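Long-range contact in phosphotriesterase family protein (Listeria monocytogenes serotype 4b str. H7858, PDB 3PNZ), which probably hydrolyses phosphorylated sugar lactones at a two-zinc centre held in an amidohydrolase-type barrel: residues D38-S48 with T273-Y282. Numbering follows the deposited sequence.
With PO4 (phosphate ion), chain L.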
loop_
_atom_site.group_PDB
_atom_site.type_symbol
_atom_site.label_atom_id
_atom_site.label_comp_id
_atom_site.label_asym_id
_atom_site.label_seq_id
_atom_site.Cartn_x
_atom_site.Cartn_y
_atom_site.Cartn_z
ATOM N N ASP A 38 -20.347 3.710 6.234
ATOM C CA ASP A 38 -20.146 4.789 5.268
ATOM C C ASP A 38 -18.793 5.496 5.361
ATOM O O ASP A 38 -18.280 5.990 4.362
ATOM C CB ASP A 38 -21.261 5.827 5.385
ATOM C CG ASP A 38 -21.263 6.805 4.227
ATOM O OD1 ASP A 38 -21.660 6.393 3.113
ATOM O OD2 ASP A 38 -20.870 7.979 4.424
ATOM N N ASP A 39 -18.228 5.570 6.562
ATOM C CA ASP A 39 -16.965 6.282 6.746
ATOM C C ASP A 39 -15.816 5.614 5.983
ATOM O O ASP A 39 -14.810 6.256 5.688
ATOM C CB ASP A 39 -16.614 6.395 8.235
ATOM C CG ASP A 39 -15.510 7.403 8.504
ATOM O OD1 ASP A 39 -15.423 8.424 7.783
ATOM O OD2 ASP A 39 -14.732 7.183 9.461
ATOM N N LEU A 40 -15.972 4.336 5.656
ATOM C CA LEU A 40 -14.928 3.599 4.940
ATOM C C LEU A 40 -15.151 3.593 3.434
ATOM O O LEU A 40 -14.480 2.868 2.704
ATOM C CB LEU A 40 -14.836 2.167 5.458
ATOM C CG LEU A 40 -14.157 2.040 6.828
ATOM C CD1 LEU A 40 -14.500 0.702 7.462
ATOM C CD2 LEU A 40 -12.639 2.214 6.690
ATOM N N LEU A 41 -16.095 4.404 2.973
ATOM C CA LEU A 41 -16.310 4.559 1.542
ATOM C C LEU A 41 -15.799 5.920 1.079
ATOM O O LEU A 41 -16.358 6.961 1.431
ATOM C CB LEU A 41 -17.793 4.400 1.198
ATOM C CG LEU A 41 -18.536 3.236 1.852
ATOM C CD1 LEU A 41 -19.998 3.221 1.394
ATOM C CD2 LEU A 41 -17.867 1.902 1.571
ATOM N N LEU A 42 -14.718 5.922 0.303
ATOM C CA LEU A 42 -14.224 7.156 -0.284
ATOM C C LEU A 42 -14.892 7.294 -1.647
ATOM O O LEU A 42 -14.332 6.904 -2.667
ATOM C CB LEU A 42 -12.701 7.125 -0.423
ATOM C CG LEU A 42 -11.937 7.075 0.906
ATOM C CD1 LEU A 42 -10.425 6.981 0.684
ATOM C CD2 LEU A 42 -12.279 8.293 1.748
ATOM N N ASP A 43 -16.100 7.844 -1.649
ATOM C CA ASP A 43 -16.992 7.695 -2.792
ATOM C C ASP A 43 -17.318 8.999 -3.512
ATOM O O ASP A 43 -18.338 9.084 -4.197
ATOM C CB ASP A 43 -18.282 7.007 -2.340
ATOM C CG ASP A 43 -18.980 7.758 -1.218
ATOM O OD1 ASP A 43 -18.493 8.838 -0.812
ATOM O OD2 ASP A 43 -20.030 7.271 -0.750
ATOM N N ASP A 44 -16.456 10.002 -3.365
ATOM C CA ASP A 44 -16.637 11.278 -4.059
ATOM C C ASP A 44 -15.348 11.738 -4.735
ATOM O O ASP A 44 -14.454 12.281 -4.088
ATOM C CB ASP A 44 -17.137 12.358 -3.095
ATOM C CG ASP A 44 -17.570 13.632 -3.807
ATOM O OD1 ASP A 44 -16.847 14.110 -4.712
ATOM O OD2 ASP A 44 -18.646 14.159 -3.456
ATOM N N LYS A 45 -15.269 11.544 -6.048
ATOM C CA LYS A 45 -14.052 11.853 -6.799
ATOM C C LYS A 45 -13.558 13.286 -6.585
ATOM O O LYS A 45 -12.361 13.520 -6.419
ATOM C CB LYS A 45 -14.262 11.553 -8.294
ATOM C CG LYS A 45 -13.067 11.869 -9.200
ATOM C CD LYS A 45 -13.073 13.325 -9.667
ATOM C CE LYS A 45 -12.263 13.496 -10.956
ATOM N NZ LYS A 45 -12.212 14.926 -11.379
ATOM N N GLU A 46 -14.465 14.255 -6.588
ATOM C CA GLU A 46 -14.030 15.644 -6.481
ATOM C C GLU A 46 -13.494 15.969 -5.085
ATOM O O GLU A 46 -12.561 16.768 -4.942
ATOM C CB GLU A 46 -15.144 16.613 -6.890
ATOM C CG GLU A 46 -15.591 16.470 -8.356
ATOM C CD GLU A 46 -14.475 16.726 -9.368
ATOM O OE1 GLU A 46 -13.484 17.415 -9.034
ATOM O OE2 GLU A 46 -14.599 16.242 -10.515
ATOM N N LYS A 47 -14.067 15.341 -4.060
ATOM C CA LYS A 47 -13.566 15.533 -2.698
ATOM C C LYS A 47 -12.189 14.884 -2.514
ATOM O O LYS A 47 -11.273 15.507 -1.970
ATOM C CB LYS A 47 -14.569 15.028 -1.651
ATOM C CG LYS A 47 -15.825 15.892 -1.552
ATOM C CD LYS A 47 -16.797 15.387 -0.492
ATOM C CE LYS A 47 -18.025 16.284 -0.421
ATOM N NZ LYS A 47 -19.015 15.795 0.568
ATOM N N SER A 48 -12.038 13.649 -2.987
ATOM C CA SER A 48 -10.735 12.995 -2.936
ATOM C C SER A 48 -9.712 13.839 -3.668
ATOM O O SER A 48 -8.590 14.028 -3.197
ATOM C CB SER A 48 -10.793 11.590 -3.531
ATOM O OG SER A 48 -11.710 10.773 -2.829
ATOM N N THR A 273 -4.795 6.509 4.363
ATOM C CA THR A 273 -5.942 7.397 4.546
ATOM C C THR A 273 -7.197 6.779 3.941
ATOM O O THR A 273 -7.497 6.966 2.763
ATOM C CB THR A 273 -5.642 8.773 3.923
ATOM O OG1 THR A 273 -4.302 9.157 4.258
ATOM C CG2 THR A 273 -6.595 9.831 4.436
ATOM N N ALA A 274 -7.930 6.030 4.752
ATOM C CA ALA A 274 -8.966 5.156 4.220
ATOM C C ALA A 274 -10.380 5.559 4.612
ATOM O O ALA A 274 -11.329 4.849 4.297
ATOM C CB ALA A 274 -8.699 3.717 4.644
ATOM N N ARG A 275 -10.514 6.688 5.299
ATOM C CA ARG A 275 -11.807 7.105 5.847
ATOM C C ARG A 275 -12.185 8.526 5.453
ATOM O O ARG A 275 -11.321 9.389 5.311
ATOM C CB ARG A 275 -11.778 7.021 7.379
ATOM C CG ARG A 275 -11.809 5.614 7.928
ATOM C CD ARG A 275 -11.706 5.631 9.452
ATOM N NE ARG A 275 -11.772 4.291 10.014
ATOM C CZ ARG A 275 -12.902 3.704 10.384
ATOM N NH1 ARG A 275 -14.056 4.342 10.233
ATOM N NH2 ARG A 275 -12.882 2.478 10.887
ATOM N N LYS A 276 -13.489 8.774 5.319
ATOM C CA LYS A 276 -13.977 10.131 5.111
ATOM C C LYS A 276 -13.459 11.045 6.218
ATOM O O LYS A 276 -13.029 12.171 5.960
ATOM C CB LYS A 276 -15.511 10.163 5.093
ATOM C CG LYS A 276 -16.157 9.620 3.813
ATOM C CD LYS A 276 -17.656 9.948 3.796
ATOM C CE LYS A 276 -18.326 9.574 2.474
ATOM N NZ LYS A 276 -18.596 8.114 2.360
ATOM N N THR A 277 -13.486 10.542 7.452
ATOM C CA THR A 277 -13.059 11.330 8.606
ATOM C C THR A 277 -11.551 11.562 8.636
ATOM O O THR A 277 -11.058 12.318 9.471
ATOM C CB THR A 277 -13.490 10.677 9.933
ATOM O OG1 THR A 277 -13.071 9.308 9.951
ATOM C CG2 THR A 277 -15.013 10.744 10.097
ATOM N N TYR A 278 -10.823 10.920 7.722
ATOM C CA TYR A 278 -9.385 11.128 7.617
ATOM C C TYR A 278 -9.046 12.149 6.530
ATOM O O TYR A 278 -7.998 12.796 6.576
ATOM C CB TYR A 278 -8.678 9.824 7.286
ATOM C CG TYR A 278 -8.598 8.800 8.398
ATOM C CD1 TYR A 278 -8.998 9.102 9.699
ATOM C CD2 TYR A 278 -8.122 7.520 8.139
ATOM C CE1 TYR A 278 -8.917 8.148 10.711
ATOM C CE2 TYR A 278 -8.036 6.563 9.142
ATOM C CZ TYR A 278 -8.435 6.884 10.426
ATOM O OH TYR A 278 -8.346 5.936 11.425
ATOM N N TYR A 279 -9.919 12.268 5.534
ATOM C CA TYR A 279 -9.731 13.232 4.457
ATOM C C TYR A 279 -10.143 14.628 4.903
ATOM O O TYR A 279 -11.173 14.806 5.557
ATOM C CB TYR A 279 -10.536 12.815 3.226
ATOM C CG TYR A 279 -9.740 12.008 2.225
ATOM C CD1 TYR A 279 -9.382 10.683 2.485
ATOM C CD2 TYR A 279 -9.352 12.568 1.017
ATOM C CE1 TYR A 279 -8.643 9.943 1.561
ATOM C CE2 TYR A 279 -8.621 11.846 0.096
ATOM C CZ TYR A 279 -8.274 10.538 0.362
ATOM O OH TYR A 279 -7.540 9.850 -0.577
ATOM N N LYS A 280 -9.325 15.613 4.553
ATOM C CA LYS A 280 -9.617 16.997 4.867
ATOM C C LYS A 280 -10.926 17.419 4.202
ATOM O O LYS A 280 -11.786 18.051 4.824
ATOM C CB LYS A 280 -8.467 17.889 4.400
ATOM C CG LYS A 280 -8.630 19.360 4.745
ATOM C CD LYS A 280 -7.430 20.170 4.282
ATOM C CE LYS A 280 -7.558 21.635 4.685
ATOM N NZ LYS A 280 -6.422 22.449 4.153
ATOM N N HIS A 281 -11.092 17.043 2.939
ATOM C CA HIS A 281 -12.213 17.565 2.158
ATOM C C HIS A 281 -13.455 16.678 2.137
ATOM O O HIS A 281 -14.419 16.965 1.426
ATOM C CB HIS A 281 -11.740 17.949 0.751
ATOM C CG HIS A 281 -10.680 19.002 0.763
ATOM N ND1 HIS A 281 -10.972 20.346 0.850
ATOM C CD2 HIS A 281 -9.330 18.909 0.753
ATOM C CE1 HIS A 281 -9.847 21.039 0.870
ATOM N NE2 HIS A 281 -8.836 20.190 0.813
ATOM N N TYR A 282 -13.438 15.602 2.915
ATOM C CA TYR A 282 -14.672 14.894 3.221
ATOM C C TYR A 282 -15.080 15.312 4.634
ATOM O O TYR A 282 -15.948 16.159 4.807
ATOM C CB TYR A 282 -14.493 13.377 3.186
ATOM C CG TYR A 282 -14.398 12.672 1.835
ATOM C CD1 TYR A 282 -15.512 12.055 1.272
ATOM C CD2 TYR A 282 -13.174 12.529 1.180
ATOM C CE1 TYR A 282 -15.423 11.357 0.062
ATOM C CE2 TYR A 282 -13.073 11.824 -0.034
ATOM C CZ TYR A 282 -14.205 11.244 -0.578
ATOM O OH TYR A 282 -14.128 10.535 -1.758
HETATM P P PO4 L . -8.204 2.547 10.241
HETATM O O1 PO4 L . -9.476 2.719 11.029
HETATM O O2 PO4 L . -8.552 2.515 8.768
HETATM O O3 PO4 L . -7.285 3.720 10.485
HETATM O O4 PO4 L . -7.514 1.251 10.615
HETATM O O HOH W 1 -11.819 2.655 2.966
HETATM O O HOH W 2 -17.913 17.025 3.004
#
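Asp-39 receives Arg-275 and Thr-277 on one carboxylate, an example of a single acidic group holding several donors of a facing loop. OD1 takes Thr-277 N on its syn lone pair, and OD2 takes Thr-277 OG1 at 2.7 Å on its own syn side. Arg-275 NH1 approaches Asp-39 OD2 on the anti side, 26° out of the carboxylate plane, in a salt bridge of 3.0 Å. Leu-40 CD2 covers one face of that guanidinium. The backbone joins in through Lys-276 N, bonded to Asp-39 O. The side chain of Lys-276 runs on to the turn at 38-43, where a bend at its last torsion (chi4 78°) brings NZ to Leu-41 O at 2.7 Å and to Asp-38 O; Asp-38 OD2, met from above the carboxylate plane, and more weakly Asp-43 OD1 complete a salt-bridge network that probably keeps the amine charged. In this TIM barrel of the phosphotriesterase family, the contact joins the connections that follow the first and last barrel strands, 19-23 and 267-269, the former running into helix 45-57. Further along, the Tyr-282 ring lies between Lys-47 CB, 3.8 Å from its centroid in a CH-pi contact, and Leu-42 CD2 over the rim of the opposite face. Its hydroxyl donates to Ser-48 OG and accepts from Asp-44 N. Leu-42 CD1 packs on Tyr-279 CE1. In the second shell, Tyr-279 OH is hydrogen-bonded to the backbone O of His-24, itself a zinc ligand. Arg-275 NE and Tyr-278 OH bind a phosphate ion, probably from the crystallisation liquor, also hydrogen-bonded to Lys-242, Lys-244 and Tyr-245, consistent with, but not proving, a substrate-phosphate site.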